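Redox-sensing transcriptional repressor rex (Thermoanaerobacter ethanolicus, PDB 3WG9) is a homodimeric DNA-binding repressor of the Rex family that probably adjusts transcription to the cellular NADH/NAD(+) ratio. Local coordinates at residues Ile33-Leu38 with Val44-Ile49; Gln48-Leu53 with Tyr64-Glu69; Ile88-Gly93 with Glu136-Phe141; Gly150-Pro155 with Asp164-Ala169. One frame throughout, in Å; residues are numbered along the deposited sequence.

Contact 1: Ile33-Leu38 with Val44-Ile49; sequences ISSREL and VTASQI
Ser35 and Ala46, each in the first turn of its own helix, bring the two backbones to 5.7 Å between their CA atoms, where helices 35-42 and 46-54 meet in the predicted helix-turn-helix of this winged-helix domain. At that point the CB of Ala46 points at the other helix and rests on Ser35, 3.9 Å from the carbonyl O of Ser35 and about as far from its CB and OG. The small methyl of Ala46 fits where the two helix starts come this near.

One turn further on the contact becomes purely apolar. Leu38 swings CG opposite its own backbone N (chi1 -172°), and the isobutyl end thereby turns to Ile49, crossing it at a slant. Ile49 answers with two branches: CD1 lies against CG and CD2 of Leu38, while CG2 touches CD2 alone. Both side chains are buried, with Tyr18 of helix 9-27 touching Ile49 and Tyr66 of strand 66-67 touching Leu38, so the pair belongs to the small hydrophobic centre of the domain.

No hydrogen bond joins the two segments; polar groups instead fix each helix start. Thr45 is the N-cap of helix 46-54, its OG1 accepting from Gln48 N at 3.0 Å. Ser34 and Glu37 form a capping box at the start of helix 35-42. In its return bond the Glu37 carboxylate reaches back to the backbone, where Ser34 N donates to the anti lone pair of Glu37 OE2 at 2.9 Å, nearly straight at 168°.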
loop_
_atom_site.group_PDB
_atom_site.type_symbol
_atom_site.label_atom_id
_atom_site.label_comp_id
_atom_site.label_asym_id
_atom_site.label_seq_id
_atom_site.Cartn_x
_atom_site.Cartn_y
_atom_site.Cartn_z
ATOM N N ILE B 33 -9.068 -20.953 14.578
ATOM C CA ILE B 33 -7.766 -21.049 13.940
ATOM C C ILE B 33 -6.717 -21.216 15.014
ATOM O O ILE B 33 -6.740 -20.519 16.019
ATOM C CB ILE B 33 -7.439 -19.806 13.029
ATOM C CG1 ILE B 33 -6.057 -19.978 12.390
ATOM C CG2 ILE B 33 -7.536 -18.533 13.819
ATOM C CD1 ILE B 33 -5.828 -19.097 11.176
ATOM N N SER B 34 -5.816 -22.165 14.803
ATOM C CA SER B 34 -4.790 -22.469 15.792
ATOM C C SER B 34 -3.673 -21.419 15.729
ATOM O O SER B 34 -3.504 -20.709 14.709
ATOM C CB SER B 34 -4.238 -23.875 15.530
ATOM O OG SER B 34 -3.324 -23.870 14.442
ATOM N N SER B 35 -2.902 -21.323 16.806
ATOM C CA SER B 35 -1.781 -20.374 16.884
ATOM C C SER B 35 -0.731 -20.654 15.811
ATOM O O SER B 35 -0.165 -19.724 15.205
ATOM C CB SER B 35 -1.083 -20.489 18.253
ATOM O OG SER B 35 -1.251 -19.283 18.969
ATOM N N ARG B 36 -0.436 -21.928 15.593
ATOM C CA ARG B 36 0.585 -22.220 14.608
ATOM C C ARG B 36 0.071 -21.899 13.179
ATOM O O ARG B 36 0.818 -21.362 12.374
ATOM C CB ARG B 36 1.134 -23.643 14.727
ATOM C CG ARG B 36 0.177 -24.718 14.323
ATOM C CD ARG B 36 0.891 -26.042 14.127
ATOM N NE ARG B 36 2.148 -25.880 13.402
ATOM C CZ ARG B 36 2.809 -26.869 12.811
ATOM N NH1 ARG B 36 2.343 -28.117 12.846
ATOM N NH2 ARG B 36 3.950 -26.612 12.179
ATOM N N GLU B 37 -1.211 -22.138 12.921
ATOM C CA GLU B 37 -1.806 -21.886 11.587
ATOM C C GLU B 37 -1.772 -20.380 11.293
ATOM O O GLU B 37 -1.398 -19.917 10.200
ATOM C CB GLU B 37 -3.262 -22.374 11.535
ATOM C CG GLU B 37 -3.470 -23.856 11.880
ATOM C CD GLU B 37 -4.933 -24.355 11.743
ATOM O OE1 GLU B 37 -5.178 -25.166 10.825
ATOM O OE2 GLU B 37 -5.830 -23.980 12.546
ATOM N N LEU B 38 -2.181 -19.621 12.295
ATOM C CA LEU B 38 -2.138 -18.183 12.202
ATOM C C LEU B 38 -0.731 -17.665 11.974
ATOM O O LEU B 38 -0.496 -16.884 11.063
ATOM C CB LEU B 38 -2.805 -17.511 13.393
ATOM C CG LEU B 38 -2.971 -16.004 13.283
ATOM C CD1 LEU B 38 -3.874 -15.588 12.045
ATOM C CD2 LEU B 38 -3.527 -15.410 14.589
ATOM N N VAL B 44 4.631 -14.334 11.224
ATOM C CA VAL B 44 4.916 -13.689 12.517
ATOM C C VAL B 44 4.902 -14.857 13.571
ATOM O O VAL B 44 4.010 -15.671 13.534
ATOM C CB VAL B 44 3.791 -12.632 12.844
ATOM C CG1 VAL B 44 4.034 -11.992 14.164
ATOM C CG2 VAL B 44 3.713 -11.500 11.750
ATOM N N THR B 45 5.865 -14.942 14.485
ATOM C CA THR B 45 5.825 -16.043 15.464
ATOM C C THR B 45 4.524 -16.069 16.269
ATOM O O THR B 45 3.922 -15.010 16.540
ATOM C CB THR B 45 6.982 -15.960 16.423
ATOM O OG1 THR B 45 6.859 -14.769 17.222
ATOM C CG2 THR B 45 8.336 -16.026 15.663
ATOM N N ALA B 46 4.088 -17.263 16.671
ATOM C CA ALA B 46 2.921 -17.307 17.561
ATOM C C ALA B 46 3.096 -16.437 18.810
ATOM O O ALA B 46 2.123 -15.807 19.287
ATOM C CB ALA B 46 2.548 -18.763 17.907
ATOM N N SER B 47 4.314 -16.367 19.343
ATOM C CA SER B 47 4.505 -15.592 20.599
ATOM C C SER B 47 4.363 -14.083 20.330
ATOM O O SER B 47 3.790 -13.359 21.142
ATOM C CB SER B 47 5.819 -15.946 21.270
ATOM O OG SER B 47 6.936 -15.645 20.445
ATOM N N GLN B 48 4.898 -13.602 19.203
ATOM C CA GLN B 48 4.748 -12.171 18.867
ATOM C C GLN B 48 3.260 -11.884 18.653
ATOM O O GLN B 48 2.764 -10.816 19.010
ATOM C CB GLN B 48 5.552 -11.803 17.609
ATOM C CG GLN B 48 5.588 -10.274 17.315
ATOM C CD GLN B 48 6.177 -9.498 18.454
ATOM O OE1 GLN B 48 7.330 -9.662 18.749
ATOM N NE2 GLN B 48 5.385 -8.680 19.130
ATOM N N ILE B 49 2.534 -12.814 18.054
ATOM C CA ILE B 49 1.119 -12.523 17.799
ATOM C C ILE B 49 0.395 -12.433 19.143
ATOM O O ILE B 49 -0.438 -11.546 19.345
ATOM C CB ILE B 49 0.459 -13.611 16.991
ATOM C CG1 ILE B 49 0.977 -13.547 15.534
ATOM C CG2 ILE B 49 -1.020 -13.409 17.073
ATOM C CD1 ILE B 49 0.520 -14.762 14.699
#

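Contact 2: Gln48-Leu53 with Tyr64-Glu69; sequences QIRQDL and YGYNVE
Every contact between the two segments runs through Tyr66, whose phenol end reaches three side chains of helix 46-54, although the nearest CA atoms, those of Arg50 and Gly65, are 9.9 Å apart. Leu53 comes from the opposite direction and puts CD1 3.9 Å from CE1 of Tyr66, with CZ and OH scarcely farther. The hydroxyl end also lies 3.8 Å from CG of Arg50, whose extended chain crosses the tyrosine at about a right angle, and it brushes CG2 of Ile49. The tyrosine CG stands opposite its carbonyl carbon (chi1 -61°), which aims the ring from the strand at the helix. Leu38 and Ser35 of helix 35-42 and Leu71 of helix 68-78 also touch this ring.

Hydrogen bonding stays within the helix, on another side of it. Gln48 NE2 donates to Asp52 OD1 at 3.0 Å; the oxygen lies close to the amide plane, but the donor stands 46° out of the carboxylate plane. The other oxygen, Asp52 OD2, takes a salt bridge from Arg14 and a hydrogen bond from Tyr18, tying helix 46-54 to helix 9-27.

A short strand placing an aromatic ring against the second helix of a predicted helix-turn-helix is in keeping with the winged-helix domain of Rex repressors.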
loop_
_atom_site.group_PDB
_atom_site.type_symbol
_atom_site.label_atom_id
_atom_site.label_comp_id
_atom_site.label_asym_id
_atom_site.label_seq_id
_atom_site.Cartn_x
_atom_site.Cartn_y
_atom_site.Cartn_z
ATOM N N GLN B 48 4.898 -13.602 19.203
ATOM C CA GLN B 48 4.748 -12.171 18.867
ATOM C C GLN B 48 3.260 -11.884 18.653
ATOM O O GLN B 48 2.764 -10.816 19.010
ATOM C CB GLN B 48 5.552 -11.803 17.609
ATOM C CG GLN B 48 5.588 -10.274 17.315
ATOM C CD GLN B 48 6.177 -9.498 18.454
ATOM O OE1 GLN B 48 7.330 -9.662 18.749
ATOM N NE2 GLN B 48 5.385 -8.680 19.130
ATOM N N ILE B 49 2.534 -12.814 18.054
ATOM C CA ILE B 49 1.119 -12.523 17.799
ATOM C C ILE B 49 0.395 -12.433 19.143
ATOM O O ILE B 49 -0.438 -11.546 19.345
ATOM C CB ILE B 49 0.459 -13.611 16.991
ATOM C CG1 ILE B 49 0.977 -13.547 15.534
ATOM C CG2 ILE B 49 -1.020 -13.409 17.073
ATOM C CD1 ILE B 49 0.520 -14.762 14.699
ATOM N N ARG B 50 0.730 -13.329 20.073
ATOM C CA ARG B 50 0.092 -13.250 21.408
ATOM C C ARG B 50 0.425 -11.895 22.057
ATOM O O ARG B 50 -0.436 -11.211 22.618
ATOM C CB ARG B 50 0.626 -14.368 22.319
ATOM C CG ARG B 50 0.210 -15.735 21.896
ATOM C CD ARG B 50 0.620 -16.758 23.024
ATOM N NE ARG B 50 0.372 -18.066 22.458
ATOM C CZ ARG B 50 1.267 -18.819 21.847
ATOM N NH1 ARG B 50 2.555 -18.519 21.939
ATOM N NH2 ARG B 50 0.845 -19.918 21.224
ATOM N N GLN B 51 1.678 -11.492 21.955
ATOM C CA GLN B 51 2.096 -10.233 22.515
ATOM C C GLN B 51 1.395 -9.004 21.872
ATOM O O GLN B 51 1.007 -8.033 22.579
ATOM C CB GLN B 51 3.584 -10.090 22.292
ATOM C CG GLN B 51 4.191 -8.914 23.121
ATOM C CD GLN B 51 5.735 -8.938 23.145
ATOM O OE1 GLN B 51 6.395 -8.323 22.312
ATOM N NE2 GLN B 51 6.300 -9.688 24.082
ATOM N N ASP B 52 1.192 -9.085 20.561
ATOM C CA ASP B 52 0.493 -7.998 19.839
ATOM C C ASP B 52 -0.926 -7.822 20.372
ATOM O O ASP B 52 -1.331 -6.710 20.660
ATOM C CB ASP B 52 0.408 -8.262 18.335
ATOM C CG ASP B 52 1.765 -8.115 17.627
ATOM O OD1 ASP B 52 2.728 -7.548 18.216
ATOM O OD2 ASP B 52 1.858 -8.485 16.429
ATOM N N LEU B 53 -1.695 -8.896 20.476
ATOM C CA LEU B 53 -3.042 -8.843 20.997
ATOM C C LEU B 53 -3.096 -8.445 22.479
ATOM O O LEU B 53 -4.017 -7.697 22.908
ATOM C CB LEU B 53 -3.751 -10.204 20.785
ATOM C CG LEU B 53 -3.805 -10.635 19.311
ATOM C CD1 LEU B 53 -4.202 -12.079 18.977
ATOM C CD2 LEU B 53 -4.636 -9.586 18.514
ATOM N N TYR B 64 -6.148 -23.137 23.479
ATOM C CA TYR B 64 -5.198 -22.650 22.491
ATOM C C TYR B 64 -5.807 -22.351 21.123
ATOM O O TYR B 64 -6.863 -22.894 20.742
ATOM C CB TYR B 64 -3.948 -23.531 22.434
ATOM C CG TYR B 64 -3.272 -23.603 23.794
ATOM C CD1 TYR B 64 -3.188 -22.462 24.612
ATOM C CD2 TYR B 64 -2.743 -24.799 24.277
ATOM C CE1 TYR B 64 -2.602 -22.526 25.879
ATOM C CE2 TYR B 64 -2.139 -24.866 25.538
ATOM C CZ TYR B 64 -2.072 -23.730 26.335
ATOM O OH TYR B 64 -1.472 -23.800 27.583
ATOM N N GLY B 65 -5.167 -21.435 20.411
ATOM C CA GLY B 65 -5.778 -20.922 19.185
ATOM C C GLY B 65 -6.949 -20.022 19.516
ATOM O O GLY B 65 -7.209 -19.698 20.676
ATOM N N TYR B 66 -7.696 -19.659 18.481
ATOM C CA TYR B 66 -8.599 -18.534 18.562
ATOM C C TYR B 66 -9.933 -18.863 17.913
ATOM O O TYR B 66 -9.986 -19.502 16.861
ATOM C CB TYR B 66 -7.969 -17.352 17.789
ATOM C CG TYR B 66 -6.626 -16.898 18.345
ATOM C CD1 TYR B 66 -6.568 -16.054 19.444
ATOM C CD2 TYR B 66 -5.426 -17.355 17.791
ATOM C CE1 TYR B 66 -5.352 -15.644 19.939
ATOM C CE2 TYR B 66 -4.202 -16.912 18.273
ATOM C CZ TYR B 66 -4.188 -16.087 19.364
ATOM O OH TYR B 66 -2.988 -15.723 19.931
ATOM N N ASN B 67 -10.990 -18.324 18.481
ATOM C CA ASN B 67 -12.254 -18.233 17.777
ATOM C C ASN B 67 -12.148 -17.101 16.735
ATOM O O ASN B 67 -11.784 -15.962 17.060
ATOM C CB ASN B 67 -13.397 -17.938 18.774
ATOM C CG ASN B 67 -14.739 -17.852 18.099
ATOM O OD1 ASN B 67 -15.142 -16.791 17.647
ATOM N ND2 ASN B 67 -15.457 -18.986 18.022
ATOM N N VAL B 68 -12.419 -17.447 15.487
ATOM C CA VAL B 68 -12.267 -16.533 14.369
ATOM C C VAL B 68 -13.150 -15.317 14.537
ATOM O O VAL B 68 -12.674 -14.184 14.432
ATOM C CB VAL B 68 -12.588 -17.248 13.052
ATOM C CG1 VAL B 68 -12.771 -16.249 11.912
ATOM C CG2 VAL B 68 -11.521 -18.267 12.732
ATOM N N GLU B 69 -14.442 -15.529 14.793
ATOM C CA GLU B 69 -15.376 -14.415 14.798
ATOM C C GLU B 69 -15.041 -13.456 15.933
ATOM O O GLU B 69 -15.180 -12.239 15.789
ATOM C CB GLU B 69 -16.832 -14.890 14.920
ATOM C CG GLU B 69 -17.877 -13.761 14.832
ATOM C CD GLU B 69 -19.304 -14.314 14.947
ATOM O OE1 GLU B 69 -19.612 -15.294 14.222
ATOM O OE2 GLU B 69 -20.096 -13.838 15.807
#

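Contact 3: Ile88-Gly93 with Glu136-Phe141; sequences IIIGAG and ETVEDF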
loop_
_atom_site.group_PDB
_atom_site.type_symbol
_atom_site.label_atom_id
_atom_site.label_comp_id
_atom_site.label_asym_id
_atom_site.label_seq_id
_atom_site.Cartn_x
_atom_site.Cartn_y
_atom_site.Cartn_z
ATOM N N ILE B 88 -12.256 13.834 3.171
ATOM C CA ILE B 88 -12.324 14.532 1.921
ATOM C C ILE B 88 -11.179 14.040 1.087
ATOM O O ILE B 88 -10.180 13.571 1.615
ATOM C CB ILE B 88 -12.185 16.061 2.089
ATOM C CG1 ILE B 88 -10.870 16.458 2.785
ATOM C CG2 ILE B 88 -13.361 16.610 2.898
ATOM C CD1 ILE B 88 -10.721 17.983 3.038
ATOM N N ILE B 89 -11.317 14.166 -0.225
ATOM C CA ILE B 89 -10.208 13.854 -1.138
ATOM C C ILE B 89 -9.835 15.125 -1.819
ATOM O O ILE B 89 -10.735 15.858 -2.316
ATOM C CB ILE B 89 -10.739 12.826 -2.185
ATOM C CG1 ILE B 89 -10.934 11.499 -1.459
ATOM C CG2 ILE B 89 -9.761 12.623 -3.355
ATOM C CD1 ILE B 89 -11.522 10.366 -2.337
ATOM N N ILE B 90 -8.528 15.382 -1.899
ATOM C CA ILE B 90 -7.996 16.498 -2.642
ATOM C C ILE B 90 -7.394 15.924 -3.953
ATOM O O ILE B 90 -6.475 15.061 -3.927
ATOM C CB ILE B 90 -6.880 17.248 -1.913
ATOM C CG1 ILE B 90 -7.201 17.540 -0.430
ATOM C CG2 ILE B 90 -6.507 18.544 -2.728
ATOM C CD1 ILE B 90 -8.526 18.256 -0.268
ATOM N N GLY B 91 -7.957 16.357 -5.073
ATOM C CA GLY B 91 -7.530 15.851 -6.423
ATOM C C GLY B 91 -8.687 15.083 -7.052
ATOM O O GLY B 91 -9.117 14.063 -6.502
ATOM N N ALA B 92 -9.258 15.597 -8.142
ATOM C CA ALA B 92 -10.364 14.919 -8.797
ATOM C C ALA B 92 -9.975 14.251 -10.116
ATOM O O ALA B 92 -10.859 13.851 -10.830
ATOM C CB ALA B 92 -11.561 15.864 -9.056
ATOM N N GLY B 93 -8.681 14.058 -10.361
ATOM C CA GLY B 93 -8.181 13.171 -11.444
ATOM C C GLY B 93 -8.422 11.694 -11.218
ATOM O O GLY B 93 -9.141 11.287 -10.293
ATOM N N GLU B 136 -9.895 26.122 -3.099
ATOM C CA GLU B 136 -9.782 27.367 -2.282
ATOM C C GLU B 136 -10.840 27.406 -1.151
ATOM O O GLU B 136 -10.723 28.203 -0.227
ATOM C CB GLU B 136 -9.870 28.655 -3.141
ATOM C CG GLU B 136 -8.537 29.015 -3.875
ATOM C CD GLU B 136 -7.294 29.089 -2.967
ATOM O OE1 GLU B 136 -6.365 28.307 -3.234
ATOM O OE2 GLU B 136 -7.236 29.876 -1.994
ATOM N N THR B 137 -11.892 26.581 -1.208
ATOM C CA THR B 137 -12.878 26.578 -0.106
ATOM C C THR B 137 -12.612 25.491 0.946
ATOM O O THR B 137 -13.424 25.277 1.846
ATOM C CB THR B 137 -14.297 26.351 -0.593
ATOM O OG1 THR B 137 -14.385 25.065 -1.234
ATOM C CG2 THR B 137 -14.650 27.451 -1.610
ATOM N N VAL B 138 -11.510 24.761 0.799
ATOM C CA VAL B 138 -11.408 23.541 1.607
ATOM C C VAL B 138 -11.243 23.848 3.115
ATOM O O VAL B 138 -11.695 23.091 3.965
ATOM C CB VAL B 138 -10.286 22.596 1.052
ATOM C CG1 VAL B 138 -8.874 23.227 1.342
ATOM C CG2 VAL B 138 -10.424 21.198 1.658
ATOM N N GLU B 139 -10.571 24.931 3.461
ATOM C CA GLU B 139 -10.330 25.187 4.877
ATOM C C GLU B 139 -11.633 25.440 5.623
ATOM O O GLU B 139 -11.874 24.914 6.706
ATOM C CB GLU B 139 -9.381 26.377 5.029
ATOM C CG GLU B 139 -7.970 25.981 4.629
ATOM C CD GLU B 139 -7.069 27.180 4.569
ATOM O OE1 GLU B 139 -6.874 27.819 5.625
ATOM O OE2 GLU B 139 -6.548 27.469 3.482
ATOM N N ASP B 140 -12.474 26.265 5.009
ATOM C CA ASP B 140 -13.788 26.506 5.571
ATOM C C ASP B 140 -14.594 25.190 5.662
ATOM O O ASP B 140 -15.242 24.907 6.656
ATOM C CB ASP B 140 -14.530 27.530 4.713
ATOM C CG ASP B 140 -15.926 27.832 5.272
ATOM O OD1 ASP B 140 -16.043 28.672 6.193
ATOM O OD2 ASP B 140 -16.902 27.203 4.788
ATOM N N PHE B 141 -14.490 24.365 4.628
ATOM C CA PHE B 141 -15.291 23.152 4.562
ATOM C C PHE B 141 -14.879 22.204 5.704
ATOM O O PHE B 141 -15.727 21.555 6.341
ATOM C CB PHE B 141 -15.075 22.469 3.207
ATOM C CG PHE B 141 -15.949 21.284 2.993
ATOM C CD1 PHE B 141 -17.179 21.425 2.348
ATOM C CD2 PHE B 141 -15.532 20.014 3.425
ATOM C CE1 PHE B 141 -17.997 20.316 2.139
ATOM C CE2 PHE B 141 -16.342 18.901 3.245
ATOM C CZ PHE B 141 -17.576 19.050 2.599
#
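Ile88 lies on strand 85-90 of the Rossmann-type parallel sheet, and its side chain points at helix 138-144, which packs over one side of that sheet. From its CB two branches part: CG1 stands between the backbone N and the carbonyl carbon (chi1 58°), while CG2 goes to Phe141. This methyl sits 3.8 Å from CE2 and 4.1 Å from CD2 of the Phe141 ring, approaching it obliquely. CG1 itself serves as the spacer, carrying the chain on to CD1. There the tip methyl presses against Val138, with CD1 of Ile88 only 3.5 Å from CG2 of Val138, a snug fit for two methyl groups. One isoleucine thus touches two residues a helical turn apart, a different branch to each.

The helix residues have further neighbours. Phe141 stacks edge-to-face with Phe116 of strand 110-117, and Val138 also touches Leu166 of helix 159-168. Just before the helix and in its first turn the links are polar: Glu136, seen to bind zinc in another structure of this protein, pairs here with Arg165, and Glu139 pairs with Arg165 and Arg168.

Beyond Ile90 the strand runs into Gly91, Ala92 and Gly93, part of the predicted NAD(+)-binding glycine-rich turn; Gly93 is the N-cap of the helix that follows, and Ala92 N bonds to Asp117. Ile90, the last strand residue, crosses Val138 at about a right angle and sets its CD1 4.0 Å from CG2 of Val138, the methyl already in touch with Ile88.

Contact 4: Gly150-Pro155 with Asp164-Ala169; sequences GILCIP and DRLVRA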
loop_
_atom_site.group_PDB
_atom_site.type_symbol
_atom_site.label_atom_id
_atom_site.label_comp_id
_atom_site.label_asym_id
_atom_site.label_seq_id
_atom_site.Cartn_x
_atom_site.Cartn_y
_atom_site.Cartn_z
ATOM N N GLY B 150 -7.815 14.015 5.558
ATOM C CA GLY B 150 -7.677 14.603 4.193
ATOM C C GLY B 150 -6.844 13.591 3.380
ATOM O O GLY B 150 -5.763 13.137 3.789
ATOM N N ILE B 151 -7.371 13.154 2.251
ATOM C CA ILE B 151 -6.632 12.200 1.408
ATOM C C ILE B 151 -6.051 12.956 0.233
ATOM O O ILE B 151 -6.817 13.674 -0.459
ATOM C CB ILE B 151 -7.613 11.158 0.891
ATOM C CG1 ILE B 151 -8.322 10.514 2.091
ATOM C CG2 ILE B 151 -6.891 10.133 -0.101
ATOM C CD1 ILE B 151 -9.478 9.545 1.737
ATOM N N LEU B 152 -4.732 12.857 0.014
ATOM C CA LEU B 152 -4.058 13.683 -0.966
ATOM C C LEU B 152 -3.822 12.885 -2.230
ATOM O O LEU B 152 -3.104 11.858 -2.185
ATOM C CB LEU B 152 -2.708 14.260 -0.471
ATOM C CG LEU B 152 -2.634 15.179 0.750
ATOM C CD1 LEU B 152 -1.141 15.555 0.968
ATOM C CD2 LEU B 152 -3.476 16.450 0.568
ATOM N N CYS B 153 -4.479 13.296 -3.319
ATOM C CA CYS B 153 -4.357 12.596 -4.627
ATOM C C CYS B 153 -4.014 13.633 -5.709
ATOM O O CYS B 153 -4.574 13.649 -6.806
ATOM C CB CYS B 153 -5.723 11.986 -4.932
ATOM S SG CYS B 153 -6.164 10.642 -3.784
ATOM N N ILE B 154 -3.227 14.622 -5.343
ATOM C CA ILE B 154 -2.878 15.685 -6.289
ATOM C C ILE B 154 -1.446 15.546 -6.767
ATOM O O ILE B 154 -0.687 14.736 -6.221
ATOM C CB ILE B 154 -2.999 17.041 -5.616
ATOM C CG1 ILE B 154 -2.583 16.974 -4.142
ATOM C CG2 ILE B 154 -4.421 17.566 -5.767
ATOM C CD1 ILE B 154 -2.310 18.352 -3.654
ATOM N N PRO B 155 -1.033 16.351 -7.769
ATOM C CA PRO B 155 0.376 16.240 -8.170
ATOM C C PRO B 155 1.302 16.770 -7.079
ATOM O O PRO B 155 0.854 17.475 -6.186
ATOM C CB PRO B 155 0.464 17.142 -9.413
ATOM C CG PRO B 155 -0.920 17.531 -9.761
ATOM C CD PRO B 155 -1.747 17.398 -8.526
ATOM N N ASP B 164 -0.245 21.873 4.224
ATOM C CA ASP B 164 -0.205 22.951 5.252
ATOM C C ASP B 164 -1.570 23.589 5.472
ATOM O O ASP B 164 -1.906 23.925 6.600
ATOM C CB ASP B 164 0.778 24.066 4.850
ATOM C CG ASP B 164 2.243 23.623 4.911
ATOM O OD1 ASP B 164 2.548 22.590 5.548
ATOM O OD2 ASP B 164 3.099 24.333 4.337
ATOM N N ARG B 165 -2.332 23.776 4.396
ATOM C CA ARG B 165 -3.662 24.347 4.471
ATOM C C ARG B 165 -4.560 23.419 5.266
ATOM O O ARG B 165 -5.395 23.891 6.062
ATOM C CB ARG B 165 -4.307 24.489 3.075
ATOM C CG ARG B 165 -3.564 25.441 2.139
ATOM C CD ARG B 165 -4.384 25.482 0.894
ATOM N NE ARG B 165 -5.573 26.294 1.100
ATOM C CZ ARG B 165 -6.217 26.820 0.088
ATOM N NH1 ARG B 165 -5.763 26.540 -1.139
ATOM N NH2 ARG B 165 -7.257 27.620 0.293
ATOM N N LEU B 166 -4.492 22.109 4.972
ATOM C CA LEU B 166 -5.405 21.185 5.734
ATOM C C LEU B 166 -5.079 21.202 7.204
ATOM O O LEU B 166 -5.959 21.178 8.070
ATOM C CB LEU B 166 -5.320 19.715 5.252
ATOM C CG LEU B 166 -5.495 19.484 3.761
ATOM C CD1 LEU B 166 -5.395 17.983 3.438
ATOM C CD2 LEU B 166 -6.773 20.027 3.218
ATOM N N VAL B 167 -3.788 21.203 7.511
ATOM C CA VAL B 167 -3.332 21.293 8.903
ATOM C C VAL B 167 -3.812 22.577 9.618
ATOM O O VAL B 167 -4.383 22.520 10.720
ATOM C CB VAL B 167 -1.774 21.170 8.950
ATOM C CG1 VAL B 167 -1.215 21.580 10.294
ATOM C CG2 VAL B 167 -1.331 19.702 8.580
ATOM N N ARG B 168 -3.654 23.734 8.998
ATOM C CA ARG B 168 -4.072 24.945 9.729
ATOM C C ARG B 168 -5.601 25.005 9.853
ATOM O O ARG B 168 -6.107 25.661 10.765
ATOM C CB ARG B 168 -3.542 26.211 9.068
ATOM C CG ARG B 168 -4.202 26.562 7.779
ATOM C CD ARG B 168 -3.559 27.828 7.190
ATOM N NE ARG B 168 -4.184 28.114 5.911
ATOM C CZ ARG B 168 -3.603 28.834 4.951
ATOM N NH1 ARG B 168 -2.409 29.366 5.154
ATOM N NH2 ARG B 168 -4.241 29.087 3.824
ATOM N N ALA B 169 -6.340 24.268 8.995
ATOM C CA ALA B 169 -7.786 24.232 9.154
ATOM C C ALA B 169 -8.245 23.242 10.208
ATOM O O ALA B 169 -9.453 23.142 10.465
ATOM C CB ALA B 169 -8.512 23.989 7.824
#
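Leu152 and Leu166 run side by side but point opposite ways, one projecting from the strand and the other from the helix that follows it. Their meeting is made by one methyl from each: CD2 of Leu152 lies 3.8 Å from CD1 of Leu166. In both leucines CG is opposite the carbonyl carbon and the chain then extends (chi2 179° in Leu152), so each reaches well out from its own backbone, and the two overlap alongside near their ends.

The same CD1 of Leu166 also reaches the strand backbone, 4.1 Å from CA of Gly150. Gly150 has no side chain, and CD1 of Leu166 packs so near its CA on this side of the sheet that a CB there would collide with it. That brings the CA atoms of Gly150 and Leu166 to 7.1 Å, the nearest pair of the two segments. Leu166 therefore sits over the strand with one branch serving two contacts, and Val138 and Ile142 of helix 138-144 also touch it.

No hydrogen bond crosses between the segments; the strand spends its backbone groups on its sheet neighbours, Gly150 on Ala173 and Trp175, Ile151 on Ile88 and Ile90. Leu152 is also packed against Ile90 and Ile174 from the adjoining strands. Past the strand end comes Ile154, which contacts NAD(+) and NADH in other structures of this protein.

The arrangement is that of a beta-alpha-beta crossover, strand 149-152 through helix 159-168 to strand 173-176, in the second half of a Rossmann fold whose strand ends border the dinucleotide site.

Overall arrangement
The four contacts fall into two pairs on opposite sides of the chain's centre. Contacts 1 and 2, with centres 7 Å apart, share helix 46-54 and residues Gln48 and Ile49, and a probable backbone hydrogen bond from Tyr66 to Ile33 joins their strands. Contacts 3 and 4 come later in sequence, 8 Å apart by centres; their strands 85-90 and 149-152 are neighbours in the parallel sheet, with a probable backbone hydrogen bond from Cys153 to Ile90. Between contacts 1 and 3 the centres are about 43 Å apart, without touching. The first pair belongs to the predicted DNA-binding domain and the second to the nucleotide-binding one, so a redox signal would probably have to pass between domains.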